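Local coordinates for SusD superfamily protein (Bacteroides vulgatus, PDB 3MYV) that probably binds polysaccharides at the outer membrane, as SusD-like proteins do, at residues T59-N64 and P417-E422; D47-E52 and F278-Y283; R11-V16 and K104-L109; N88-I93 and E112-I117. One frame throughout, in Å; residues are numbered along the deposited sequence.

From the N terminus, segment 11-16 opens contact 3, 47-52 opens contact 2, 59-64 opens contact 1 and 88-93 opens contact 4. Contact 3 closes first, at 104-109, then contact 4 at 112-117, contact 2 at 278-283 and contact 1 at 417-422. Contact 3 therefore crosses the other three, contacts 1 and 2 cross each other, and contact 4 lies within the spans of both. Contacts 3 and 4 share helix 103-128 and join it to helices 13-27 and 77-94. Contacts 1 and 2, about 12 Å apart between centres, lie on the opposite side of the chain's centre from contacts 3 and 4 and tie residues 47-64 to residues 278-283 and 417-422.

Contact 1 (T59-N64 and P417-E422); sequences TCYMFN and PSVDEE
Tyr61 and Val419 supply the apolar part of this contact. Methyl CG2 of Val419 lies 3.6 Å from Tyr61 CZ and also touches OH, so the branched side chain rests at the phenol end of the ring, and the two side chains cross at about a right angle. A tyrosine suits the place because its hydroxyl continues past the valine to hydrogen-bond His415 and the backbone N of Leu416. Met62, built as selenomethionine, uses its flexible chain in another way: it bends at chi2 and again at chi3 (-67°), which puts CE over the loop backbone, 3.5 Å from Pro417 O.

The polar part is carried by water, for no direct hydrogen bond joins the segments. One water donates to Tyr61 O (2.8 Å) and to Asp420 OD2 (2.6 Å), and accepts from the Asp420 N-H. A second water donates to the same OD2 and to Met62 O. The carboxylate oxygen thus accepts two hydrogen bonds from water, and the waters link it to carbonyls at the helix end, where direct approach of two acceptors would probably be unfavourable. Arg410 adds bonds to Tyr61 O and Asp420 O. Asp420 OD2 also lies 3.9 Å from Phe63 CB, with the ring and carboxylate planes 89° apart.

Residues 59-64 include the end of helix 56-61, and the loop between strands 408-409 and 422-423 lies against it. Asn64 N bonds Thr59 O at 2.9 Å, and Phe63 N bonds Cys60 O. Phe63, with positive phi (44°), is the C-prime residue of this Schellman motif.

Contact 2 (D47-E52 and F278-Y283); sequences DMQSSE and FVTQKY. With EDO (1,2-ethanediol), chain D.
Asp47 OD1 takes the shortest polar bond between the two segments, 2.6 Å from Lys282 NZ, a salt bridge that uses the oxygen's syn lone pair. The lysine chain turns at chi2 (-108°), bringing CD close to the same oxygen, while Ser388 bonds the other oxygen, OD2. OD1 also lies at the edge of the Tyr283 ring, 3.7 Å from CD1.

The backbone of Asp47 serves too: its O accepts from Thr280 N at 2.9 Å, with the donor 60° above the carbonyl plane, and is approached by the CA-H of Val279. Thr280 suits its N-cap position, since OG1 accepts from Tyr283 N (3.3 Å) and also bonds Asp46 O, and its methyl CG2 packs 3.9 Å from Gln49 CB. The amide of Gln49 is held at both ends: NE2 bonds Ser50 O and Tyr414 O, and a water connects OE1 to Gln281 N. Farther along, Ser51 CB touches Phe278 CZ at 3.6 Å.

Gln49 and Phe278 exchange two N-H...O bonds, and Met48 pairs with Val279 at a non-hydrogen-bonded position, their side chains diverging. This is a two-stranded antiparallel sheet, with a capped helix starting straight after its second strand.

Contact 3 (R11-V16 and K104-L109); sequences RTVTDV and KKLNAL
Val13 meets three side chains of helix 103-128, Lys105, Leu106 and Leu109. Its CB bond points toward that helix, and the two methyls divide the work. CG1, anti to the backbone N (chi1 168°), reaches both Lys105 CD and Leu109 CD1, each at 4.0 Å. CG2, anti to the carbonyl carbon, meets Leu106 CB at 3.9 Å. A beta-branched residue suits the place because its methyls diverge to different neighbours.

One turn on, Val16 repeats the pattern. Its CG2 lies 4.0 Å from Leu106 CD1, the side chains crossing at about a right angle. Its CG1 lies 4.0 Å from Leu109 CD1, the two side chains sliding past each other in opposite directions, and that CD1 also approaches Val13 O at 3.8 Å. Lys105 lends the aliphatic part of its extended chain and carries NZ to a water at 2.6 Å, which also bonds Thr14 OG1. A lysine suits this exposed margin: its methylenes pack on Val13 while NZ stays with water.

The first turn of helix 13-27 is fixed by a capping box: Asp15 N bonds Thr12 OG1 at 3.0 Å, and Thr12 N bonds Asp15 OD2, which also accepts from Arg11 N.

Both helices lean on helix 77-94, for Val16 and Leu106 each touch Ile93; Ile98 of the loop that follows it packs on Val13 and Val16, and Arg186 packs on Leu109.

Contact 4 (N88-I93 and E112-I117); sequences NILNAI and ETMAVI
Leu90 and Thr113 meet inside a helical hairpin, in which helix 77-94 is followed along the chain by helix 103-128. Such paired helices are consistent with the TPR-related character of the SusD family. Over these segments the axes approach to 10.3 Å, with their directions 149° apart, close to antiparallel, and no hydrogen bond passes between them.

Leu90 carries most of the contact. Its extended chi2 (-172°) carries CD1 toward helix 103-128, where it meets Ile117 CD1 tip to tip at 3.5 Å, a close touch between methyls. The same CD1 lies 4.0 Å from Met114 CG, where the two side chains cross at about a right angle. The other methyl, CD2, packs against Thr113 CG2 at 3.7 Å, the side chains sliding past each other in opposite directions. A leucine suits this place because its two methyls can contact three neighbours on the facing helix.

Thr113 shows how a polar residue can sit in a buried interface. Its CG2 is anti to the backbone N and faces Leu90, while OG1, beside that N, bonds Leu109 O, one turn back in the same helix. Ile89 CG2 lies against this hydroxyl at 3.7 Å without bonding it. Thr113 can therefore present its methyl to leucine while its hydroxyl is satisfied by its own helix.

Further helices flank the pair. Helix 13-27 packs Ala19 on Ile89 and Val20 on Thr113, and helix 160-177 brings Thr170 and Ala174 to Met114 and Phe166 to Ile117.

Contact 1 (T59-N64 and P417-E422)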
loop_
_atom_site.group_PDB
_atom_site.type_symbol
_atom_site.label_atom_id
_atom_site.label_comp_id
_atom_site.label_asym_id
_atom_site.label_seq_id
_atom_site.Cartn_x
_atom_site.Cartn_y
_atom_site.Cartn_z
ATOM N N THR A 59 -13.835 -4.907 11.134
ATOM C CA THR A 59 -12.953 -4.830 12.289
ATOM C C THR A 59 -11.903 -3.736 12.060
ATOM O O THR A 59 -11.625 -2.988 12.964
ATOM C CB THR A 59 -12.323 -6.197 12.616
ATOM O OG1 THR A 59 -11.537 -6.673 11.506
ATOM C CG2 THR A 59 -13.454 -7.245 12.979
ATOM N N CYS A 60 -11.377 -3.594 10.839
ATOM C CA CYS A 60 -10.489 -2.432 10.566
ATOM C C CYS A 60 -11.216 -1.091 10.749
ATOM O O CYS A 60 -10.725 -0.178 11.430
ATOM C CB CYS A 60 -9.859 -2.522 9.172
ATOM S SG CYS A 60 -8.599 -3.827 9.033
ATOM N N TYR A 61 -12.393 -0.967 10.158
ATOM C CA TYR A 61 -13.169 0.272 10.280
ATOM C C TYR A 61 -13.455 0.626 11.734
ATOM O O TYR A 61 -13.359 1.788 12.142
ATOM C CB TYR A 61 -14.468 0.088 9.508
ATOM C CG TYR A 61 -15.482 1.175 9.662
ATOM C CD1 TYR A 61 -15.299 2.402 9.045
ATOM C CD2 TYR A 61 -16.681 0.941 10.318
ATOM C CE1 TYR A 61 -16.278 3.417 9.157
ATOM C CE2 TYR A 61 -17.657 1.926 10.426
ATOM C CZ TYR A 61 -17.451 3.157 9.836
ATOM O OH TYR A 61 -18.413 4.116 9.966
HETATM N N MSE A 62 -13.817 -0.393 12.507
HETATM C CA MSE A 62 -14.185 -0.218 13.911
HETATM C C MSE A 62 -12.976 -0.256 14.859
HETATM O O MSE A 62 -13.149 -0.204 16.080
HETATM C CB MSE A 62 -15.194 -1.296 14.300
HETATM C CG MSE A 62 -16.516 -1.227 13.538
HETATM SE SE MSE A 62 -17.503 0.403 13.816
HETATM C CE MSE A 62 -17.983 0.242 15.725
ATOM N N PHE A 63 -11.756 -0.321 14.318
ATOM C CA PHE A 63 -10.538 -0.510 15.156
ATOM C C PHE A 63 -10.745 -1.585 16.237
ATOM O O PHE A 63 -10.283 -1.454 17.357
ATOM C CB PHE A 63 -10.031 0.810 15.760
ATOM C CG PHE A 63 -9.469 1.766 14.723
ATOM C CD1 PHE A 63 -10.313 2.391 13.800
ATOM C CD2 PHE A 63 -8.094 2.028 14.659
ATOM C CE1 PHE A 63 -9.790 3.260 12.795
ATOM C CE2 PHE A 63 -7.553 2.912 13.682
ATOM C CZ PHE A 63 -8.402 3.521 12.743
ATOM N N ASN A 64 -11.413 -2.673 15.847
ATOM C CA ASN A 64 -11.714 -3.776 16.754
ATOM C C ASN A 64 -10.582 -4.800 16.639
ATOM O O ASN A 64 -10.654 -5.721 15.829
ATOM C CB ASN A 64 -13.064 -4.411 16.382
ATOM C CG ASN A 64 -13.391 -5.620 17.224
ATOM O OD1 ASN A 64 -12.713 -5.893 18.205
ATOM N ND2 ASN A 64 -14.403 -6.375 16.821
ATOM N N PRO A 417 -22.915 3.154 13.741
ATOM C CA PRO A 417 -22.863 3.582 15.147
ATOM C C PRO A 417 -21.533 3.200 15.805
ATOM O O PRO A 417 -20.943 2.183 15.478
ATOM C CB PRO A 417 -24.019 2.805 15.811
ATOM C CG PRO A 417 -24.943 2.437 14.697
ATOM C CD PRO A 417 -24.065 2.280 13.459
ATOM N N SER A 418 -21.085 4.025 16.732
ATOM C CA SER A 418 -19.902 3.763 17.521
ATOM C C SER A 418 -18.587 3.790 16.770
ATOM O O SER A 418 -17.566 3.451 17.355
ATOM C CB SER A 418 -20.048 2.449 18.287
ATOM O OG SER A 418 -21.150 2.534 19.165
ATOM N N VAL A 419 -18.584 4.227 15.511
ATOM C CA VAL A 419 -17.315 4.459 14.807
ATOM C C VAL A 419 -16.464 5.447 15.629
ATOM O O VAL A 419 -17.008 6.327 16.324
ATOM C CB VAL A 419 -17.513 4.992 13.380
ATOM C CG1 VAL A 419 -18.192 6.376 13.387
ATOM C CG2 VAL A 419 -16.159 5.023 12.636
ATOM N N ASP A 420 -15.150 5.267 15.596
ATOM C CA ASP A 420 -14.239 6.241 16.208
ATOM C C ASP A 420 -14.200 7.492 15.328
ATOM O O ASP A 420 -13.687 7.470 14.202
ATOM C CB ASP A 420 -12.834 5.661 16.389
ATOM C CG ASP A 420 -12.794 4.534 17.391
ATOM O OD1 ASP A 420 -12.930 4.776 18.610
ATOM O OD2 ASP A 420 -12.653 3.395 16.949
ATOM N N GLU A 421 -14.746 8.592 15.837
ATOM C CA GLU A 421 -14.996 9.761 14.994
ATOM C C GLU A 421 -13.776 10.634 14.731
ATOM O O GLU A 421 -13.756 11.401 13.766
ATOM C CB GLU A 421 -16.106 10.623 15.609
ATOM C CG GLU A 421 -17.460 9.937 15.636
ATOM C CD GLU A 421 -18.587 10.853 16.054
ATOM O OE1 GLU A 421 -18.331 11.975 16.535
ATOM O OE2 GLU A 421 -19.736 10.444 15.889
ATOM N N GLU A 422 -12.782 10.568 15.612
ATOM C CA GLU A 422 -11.527 11.280 15.407
ATOM C C GLU A 422 -10.375 10.346 15.704
ATOM O O GLU A 422 -10.303 9.766 16.792
ATOM C CB GLU A 422 -11.446 12.526 16.299
ATOM C CG GLU A 422 -12.505 13.545 15.942
ATOM C CD GLU A 422 -12.304 14.902 16.597
ATOM O OE1 GLU A 422 -11.570 15.010 17.597
ATOM O OE2 GLU A 422 -12.906 15.876 16.099
HETATM O O HOH W 1 -13.646 3.237 14.513
HETATM O O HOH W 2 -12.617 1.491 18.739
#

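Contact 2 (D47-E52 and F278-Y283)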
loop_
_atom_site.group_PDB
_atom_site.type_symbol
_atom_site.label_atom_id
_atom_site.label_comp_id
_atom_site.label_asym_id
_atom_site.label_seq_id
_atom_site.Cartn_x
_atom_site.Cartn_y
_atom_site.Cartn_z
ATOM N N ASP A 47 -12.565 8.018 3.774
ATOM C CA ASP A 47 -13.142 7.909 2.414
ATOM C C ASP A 47 -13.849 6.605 2.094
ATOM O O ASP A 47 -14.630 6.543 1.127
ATOM C CB ASP A 47 -12.060 8.130 1.359
ATOM C CG ASP A 47 -11.585 9.581 1.303
ATOM O OD1 ASP A 47 -12.427 10.482 1.535
ATOM O OD2 ASP A 47 -10.380 9.795 1.014
HETATM N N MSE A 48 -13.582 5.574 2.893
HETATM C CA MSE A 48 -14.307 4.308 2.811
HETATM C C MSE A 48 -14.726 3.859 4.186
HETATM O O MSE A 48 -14.079 4.207 5.174
HETATM C CB MSE A 48 -13.447 3.221 2.179
HETATM C CG MSE A 48 -12.991 3.534 0.764
HETATM SE SE MSE A 48 -12.491 1.999 -0.310
HETATM C CE MSE A 48 -14.246 1.368 -0.774
ATOM N N GLN A 49 -15.831 3.117 4.234
ATOM C CA GLN A 49 -16.337 2.593 5.480
ATOM C C GLN A 49 -16.888 1.193 5.280
ATOM O O GLN A 49 -17.200 0.764 4.154
ATOM C CB GLN A 49 -17.417 3.534 6.044
ATOM C CG GLN A 49 -18.679 3.593 5.179
ATOM C CD GLN A 49 -19.838 4.213 5.902
ATOM O OE1 GLN A 49 -19.971 5.432 5.960
ATOM N NE2 GLN A 49 -20.700 3.370 6.435
ATOM N N SER A 50 -17.029 0.485 6.385
ATOM C CA SER A 50 -17.709 -0.798 6.399
ATOM C C SER A 50 -19.221 -0.688 6.172
ATOM O O SER A 50 -19.855 0.319 6.476
ATOM C CB SER A 50 -17.470 -1.482 7.772
ATOM O OG SER A 50 -18.018 -2.779 7.805
ATOM N N SER A 51 -19.794 -1.753 5.625
ATOM C CA SER A 51 -21.222 -1.963 5.685
ATOM C C SER A 51 -21.499 -2.649 7.026
ATOM O O SER A 51 -20.596 -2.771 7.862
ATOM C CB SER A 51 -21.665 -2.869 4.550
ATOM O OG SER A 51 -21.053 -4.136 4.676
ATOM N N GLU A 52 -22.702 -3.197 7.186
ATOM C CA GLU A 52 -23.046 -3.983 8.382
ATOM C C GLU A 52 -22.429 -5.387 8.346
ATOM O O GLU A 52 -22.428 -6.088 9.340
ATOM C CB GLU A 52 -24.564 -4.089 8.565
ATOM C CG GLU A 52 -25.271 -2.756 8.763
ATOM C CD GLU A 52 -26.792 -2.877 8.752
ATOM O OE1 GLU A 52 -27.322 -3.991 8.980
ATOM O OE2 GLU A 52 -27.457 -1.853 8.509
ATOM N N PHE A 278 -18.292 0.521 1.517
ATOM C CA PHE A 278 -18.739 1.592 0.626
ATOM C C PHE A 278 -17.717 2.686 0.677
ATOM O O PHE A 278 -16.894 2.701 1.595
ATOM C CB PHE A 278 -20.069 2.159 1.112
ATOM C CG PHE A 278 -21.093 1.127 1.427
ATOM C CD1 PHE A 278 -21.389 0.112 0.495
ATOM C CD2 PHE A 278 -21.806 1.172 2.613
ATOM C CE1 PHE A 278 -22.348 -0.819 0.766
ATOM C CE2 PHE A 278 -22.783 0.236 2.893
ATOM C CZ PHE A 278 -23.059 -0.770 1.967
ATOM N N VAL A 279 -17.740 3.610 -0.295
ATOM C CA VAL A 279 -17.165 4.913 -0.029
ATOM C C VAL A 279 -18.073 5.608 0.986
ATOM O O VAL A 279 -19.251 5.292 1.111
ATOM C CB VAL A 279 -16.921 5.774 -1.300
ATOM C CG1 VAL A 279 -16.038 4.983 -2.295
ATOM C CG2 VAL A 279 -18.240 6.254 -1.947
ATOM N N THR A 280 -17.511 6.556 1.712
ATOM C CA THR A 280 -18.286 7.348 2.664
ATOM C C THR A 280 -19.077 8.433 1.910
ATOM O O THR A 280 -18.811 8.729 0.711
ATOM C CB THR A 280 -17.349 8.032 3.660
ATOM O OG1 THR A 280 -16.413 8.821 2.921
ATOM C CG2 THR A 280 -16.607 7.001 4.518
ATOM N N GLN A 281 -20.054 9.015 2.600
ATOM C CA GLN A 281 -20.816 10.115 2.045
ATOM C C GLN A 281 -19.872 11.285 1.708
ATOM O O GLN A 281 -20.029 11.937 0.680
ATOM C CB GLN A 281 -21.930 10.557 2.998
ATOM C CG GLN A 281 -22.930 11.514 2.344
ATOM C CD GLN A 281 -24.065 11.919 3.258
ATOM O OE1 GLN A 281 -24.641 11.095 3.961
ATOM N NE2 GLN A 281 -24.413 13.197 3.228
ATOM N N LYS A 282 -18.867 11.515 2.550
ATOM C CA LYS A 282 -17.881 12.574 2.318
ATOM C C LYS A 282 -17.174 12.382 0.976
ATOM O O LYS A 282 -17.076 13.320 0.195
ATOM C CB LYS A 282 -16.867 12.629 3.467
ATOM C CG LYS A 282 -15.683 13.553 3.238
ATOM C CD LYS A 282 -14.377 12.770 2.986
ATOM C CE LYS A 282 -13.284 13.676 2.446
ATOM N NZ LYS A 282 -12.006 12.989 2.104
ATOM N N TYR A 283 -16.713 11.178 0.679
ATOM C CA TYR A 283 -16.008 10.958 -0.570
ATOM C C TYR A 283 -16.967 11.099 -1.770
ATOM O O TYR A 283 -16.651 11.738 -2.771
ATOM C CB TYR A 283 -15.338 9.594 -0.615
ATOM C CG TYR A 283 -14.526 9.401 -1.893
ATOM C CD1 TYR A 283 -13.210 9.851 -1.976
ATOM C CD2 TYR A 283 -15.086 8.829 -3.030
ATOM C CE1 TYR A 283 -12.468 9.697 -3.120
ATOM C CE2 TYR A 283 -14.354 8.698 -4.200
ATOM C CZ TYR A 283 -13.027 9.139 -4.231
ATOM O OH TYR A 283 -12.284 9.009 -5.382
HETATM C C1 EDO D . -29.074 -3.373 5.738
HETATM O O1 EDO D . -30.383 -3.041 5.320
HETATM C C2 EDO D . -29.124 -4.832 6.148
HETATM O O2 EDO D . -29.124 -4.881 7.570
HETATM O O HOH W 3 -20.603 8.114 5.322
#

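Contact 3 (R11-V16 and K104-L109)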
loop_
_atom_site.group_PDB
_atom_site.type_symbol
_atom_site.label_atom_id
_atom_site.label_comp_id
_atom_site.label_asym_id
_atom_site.label_seq_id
_atom_site.Cartn_x
_atom_site.Cartn_y
_atom_site.Cartn_z
ATOM N N ARG A 11 19.899 -25.211 -6.378
ATOM C CA ARG A 11 21.046 -25.615 -7.215
ATOM C C ARG A 11 21.317 -24.675 -8.397
ATOM O O ARG A 11 22.470 -24.519 -8.824
ATOM C CB ARG A 11 20.856 -27.045 -7.761
ATOM N N THR A 12 20.267 -24.070 -8.947
ATOM C CA THR A 12 20.404 -23.246 -10.150
ATOM C C THR A 12 19.744 -21.878 -9.995
ATOM O O THR A 12 18.941 -21.659 -9.082
ATOM C CB THR A 12 19.761 -23.925 -11.363
ATOM O OG1 THR A 12 18.340 -23.977 -11.177
ATOM C CG2 THR A 12 20.310 -25.357 -11.570
ATOM N N VAL A 13 20.080 -20.969 -10.908
ATOM C CA VAL A 13 19.398 -19.678 -11.021
ATOM C C VAL A 13 17.882 -19.854 -11.272
ATOM O O VAL A 13 17.063 -19.082 -10.750
ATOM C CB VAL A 13 20.051 -18.802 -12.124
ATOM C CG1 VAL A 13 19.190 -17.604 -12.456
ATOM C CG2 VAL A 13 21.454 -18.354 -11.666
ATOM N N THR A 14 17.507 -20.886 -12.021
ATOM C CA THR A 14 16.088 -21.213 -12.215
ATOM C C THR A 14 15.418 -21.553 -10.867
ATOM O O THR A 14 14.341 -21.044 -10.562
ATOM C CB THR A 14 15.907 -22.319 -13.264
ATOM O OG1 THR A 14 16.229 -21.776 -14.551
ATOM C CG2 THR A 14 14.466 -22.827 -13.307
ATOM N N ASP A 15 16.080 -22.363 -10.040
ATOM C CA ASP A 15 15.570 -22.634 -8.704
ATOM C C ASP A 15 15.356 -21.334 -7.944
ATOM O O ASP A 15 14.363 -21.203 -7.225
ATOM C CB ASP A 15 16.508 -23.528 -7.876
ATOM C CG ASP A 15 16.619 -24.940 -8.416
ATOM O OD1 ASP A 15 15.692 -25.414 -9.098
ATOM O OD2 ASP A 15 17.658 -25.571 -8.149
ATOM N N VAL A 16 16.296 -20.391 -8.081
ATOM C CA VAL A 16 16.176 -19.121 -7.366
ATOM C C VAL A 16 14.968 -18.346 -7.874
ATOM O O VAL A 16 14.210 -17.798 -7.068
ATOM C CB VAL A 16 17.437 -18.253 -7.433
ATOM C CG1 VAL A 16 17.189 -16.914 -6.737
ATOM C CG2 VAL A 16 18.638 -19.021 -6.753
ATOM N N LYS A 104 24.154 -12.306 -14.108
ATOM C CA LYS A 104 23.461 -11.032 -14.151
ATOM C C LYS A 104 22.043 -11.241 -13.614
ATOM O O LYS A 104 21.567 -10.469 -12.787
ATOM C CB LYS A 104 23.433 -10.455 -15.568
ATOM C CG LYS A 104 22.802 -9.062 -15.657
ATOM C CD LYS A 104 22.899 -8.454 -17.066
ATOM C CE LYS A 104 22.242 -7.075 -17.102
ATOM N NZ LYS A 104 22.210 -6.451 -18.456
ATOM N N LYS A 105 21.391 -12.304 -14.076
ATOM C CA LYS A 105 20.049 -12.640 -13.623
ATOM C C LYS A 105 20.017 -12.983 -12.128
ATOM O O LYS A 105 19.107 -12.556 -11.420
ATOM C CB LYS A 105 19.450 -13.775 -14.461
ATOM C CG LYS A 105 17.997 -14.055 -14.094
ATOM C CD LYS A 105 17.340 -15.138 -14.936
ATOM C CE LYS A 105 15.901 -15.349 -14.453
ATOM N NZ LYS A 105 15.237 -16.526 -15.080
ATOM N N LEU A 106 21.018 -13.719 -11.644
ATOM C CA LEU A 106 21.086 -14.057 -10.217
ATOM C C LEU A 106 21.148 -12.780 -9.388
ATOM O O LEU A 106 20.514 -12.689 -8.350
ATOM C CB LEU A 106 22.277 -14.978 -9.880
ATOM C CG LEU A 106 22.408 -15.418 -8.414
ATOM C CD1 LEU A 106 21.158 -16.143 -7.979
ATOM C CD2 LEU A 106 23.670 -16.295 -8.199
ATOM N N ASN A 107 21.921 -11.812 -9.860
ATOM C CA ASN A 107 22.035 -10.522 -9.196
ATOM C C ASN A 107 20.690 -9.781 -9.190
ATOM O O ASN A 107 20.335 -9.156 -8.194
ATOM C CB ASN A 107 23.117 -9.660 -9.863
ATOM C CG ASN A 107 24.058 -9.030 -8.855
ATOM O OD1 ASN A 107 24.140 -9.471 -7.705
ATOM N ND2 ASN A 107 24.779 -8.004 -9.281
ATOM N N ALA A 108 19.969 -9.849 -10.308
ATOM C CA ALA A 108 18.626 -9.250 -10.408
ATOM C C ALA A 108 17.663 -9.896 -9.400
ATOM O O ALA A 108 16.871 -9.215 -8.719
ATOM C CB ALA A 108 18.093 -9.403 -11.828
ATOM N N LEU A 109 17.732 -11.215 -9.310
ATOM C CA LEU A 109 16.902 -11.963 -8.369
ATOM C C LEU A 109 17.265 -11.647 -6.910
ATOM O O LEU A 109 16.381 -11.517 -6.055
ATOM C CB LEU A 109 16.970 -13.454 -8.657
ATOM C CG LEU A 109 16.289 -13.884 -9.956
ATOM C CD1 LEU A 109 16.680 -15.348 -10.339
ATOM C CD2 LEU A 109 14.778 -13.746 -9.852
HETATM O O HOH W 4 16.675 -18.608 -14.715
#

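Contact 4 (N88-I93 and E112-I117)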
loop_
_atom_site.group_PDB
_atom_site.type_symbol
_atom_site.label_atom_id
_atom_site.label_comp_id
_atom_site.label_asym_id
_atom_site.label_seq_id
_atom_site.Cartn_x
_atom_site.Cartn_y
_atom_site.Cartn_z
ATOM N N ASN A 88 16.084 -16.946 3.536
ATOM C CA ASN A 88 16.607 -18.266 3.127
ATOM C C ASN A 88 17.175 -18.209 1.707
ATOM O O ASN A 88 18.226 -18.809 1.426
ATOM C CB ASN A 88 15.543 -19.364 3.270
ATOM C CG ASN A 88 15.265 -19.708 4.733
ATOM O OD1 ASN A 88 16.105 -19.466 5.602
ATOM N ND2 ASN A 88 14.103 -20.289 5.004
ATOM N N ILE A 89 16.528 -17.425 0.847
ATOM C CA ILE A 89 17.002 -17.232 -0.535
ATOM C C ILE A 89 18.329 -16.490 -0.523
ATOM O O ILE A 89 19.298 -16.939 -1.145
ATOM C CB ILE A 89 15.958 -16.491 -1.396
ATOM C CG1 ILE A 89 14.733 -17.380 -1.634
ATOM C CG2 ILE A 89 16.559 -16.005 -2.713
ATOM C CD1 ILE A 89 13.517 -16.638 -2.223
ATOM N N LEU A 90 18.389 -15.363 0.193
ATOM C CA LEU A 90 19.611 -14.561 0.228
ATOM C C LEU A 90 20.769 -15.394 0.776
ATOM O O LEU A 90 21.878 -15.340 0.243
ATOM C CB LEU A 90 19.445 -13.299 1.088
ATOM C CG LEU A 90 18.492 -12.201 0.596
ATOM C CD1 LEU A 90 18.611 -10.935 1.478
ATOM C CD2 LEU A 90 18.760 -11.872 -0.878
ATOM N N ASN A 91 20.502 -16.171 1.824
ATOM C CA ASN A 91 21.550 -16.973 2.456
ATOM C C ASN A 91 22.093 -18.027 1.496
ATOM O O ASN A 91 23.312 -18.210 1.404
ATOM C CB ASN A 91 21.064 -17.627 3.744
ATOM C CG ASN A 91 22.201 -18.223 4.541
ATOM O OD1 ASN A 91 22.287 -19.435 4.697
ATOM N ND2 ASN A 91 23.098 -17.369 5.017
ATOM N N ALA A 92 21.207 -18.713 0.779
ATOM C CA ALA A 92 21.645 -19.685 -0.232
ATOM C C ALA A 92 22.588 -19.008 -1.236
ATOM O O ALA A 92 23.672 -19.525 -1.529
ATOM C CB ALA A 92 20.465 -20.295 -0.940
ATOM N N ILE A 93 22.186 -17.847 -1.739
ATOM C CA ILE A 93 22.993 -17.099 -2.715
ATOM C C ILE A 93 24.351 -16.703 -2.125
ATOM O O ILE A 93 25.399 -16.905 -2.740
ATOM C CB ILE A 93 22.232 -15.840 -3.235
ATOM C CG1 ILE A 93 20.976 -16.276 -3.983
ATOM C CG2 ILE A 93 23.139 -14.977 -4.147
ATOM C CD1 ILE A 93 20.053 -15.169 -4.330
ATOM N N GLU A 112 15.786 -8.276 -6.202
ATOM C CA GLU A 112 14.334 -8.368 -6.143
ATOM C C GLU A 112 13.912 -8.953 -4.799
ATOM O O GLU A 112 12.971 -8.479 -4.190
ATOM C CB GLU A 112 13.796 -9.220 -7.302
ATOM C CG GLU A 112 12.284 -9.289 -7.341
ATOM C CD GLU A 112 11.714 -10.171 -8.446
ATOM O OE1 GLU A 112 12.493 -10.724 -9.263
ATOM O OE2 GLU A 112 10.464 -10.316 -8.487
ATOM N N THR A 113 14.630 -9.979 -4.345
ATOM C CA THR A 113 14.405 -10.563 -3.018
ATOM C C THR A 113 14.573 -9.519 -1.906
ATOM O O THR A 113 13.784 -9.456 -0.966
ATOM C CB THR A 113 15.351 -11.753 -2.778
ATOM O OG1 THR A 113 15.159 -12.736 -3.812
ATOM C CG2 THR A 113 15.117 -12.386 -1.381
HETATM N N MSE A 114 15.588 -8.673 -2.022
HETATM C CA MSE A 114 15.775 -7.595 -1.071
HETATM C C MSE A 114 14.622 -6.603 -1.138
HETATM O O MSE A 114 14.245 -6.052 -0.107
HETATM C CB MSE A 114 17.119 -6.889 -1.285
HETATM C CG MSE A 114 18.335 -7.779 -1.040
HETATM SE SE MSE A 114 19.994 -6.974 -1.670
HETATM C CE MSE A 114 20.139 -5.576 -0.394
ATOM N N ALA A 115 14.087 -6.339 -2.333
ATOM C CA ALA A 115 12.925 -5.426 -2.471
ATOM C C ALA A 115 11.695 -6.005 -1.732
ATOM O O ALA A 115 10.982 -5.282 -1.039
ATOM C CB ALA A 115 12.612 -5.187 -3.976
ATOM N N VAL A 116 11.455 -7.306 -1.899
ATOM C CA VAL A 116 10.398 -8.018 -1.153
ATOM C C VAL A 116 10.580 -7.866 0.368
ATOM O O VAL A 116 9.650 -7.500 1.094
ATOM C CB VAL A 116 10.276 -9.498 -1.594
ATOM C CG1 VAL A 116 9.242 -10.238 -0.722
ATOM C CG2 VAL A 116 9.877 -9.597 -3.113
ATOM N N ILE A 117 11.801 -8.058 0.842
ATOM C CA ILE A 117 12.108 -7.907 2.267
ATOM C C ILE A 117 11.800 -6.499 2.758
ATOM O O ILE A 117 11.168 -6.304 3.788
ATOM C CB ILE A 117 13.597 -8.293 2.534
ATOM C CG1 ILE A 117 13.748 -9.816 2.417
ATOM C CG2 ILE A 117 14.093 -7.721 3.886
ATOM C CD1 ILE A 117 15.232 -10.328 2.280
#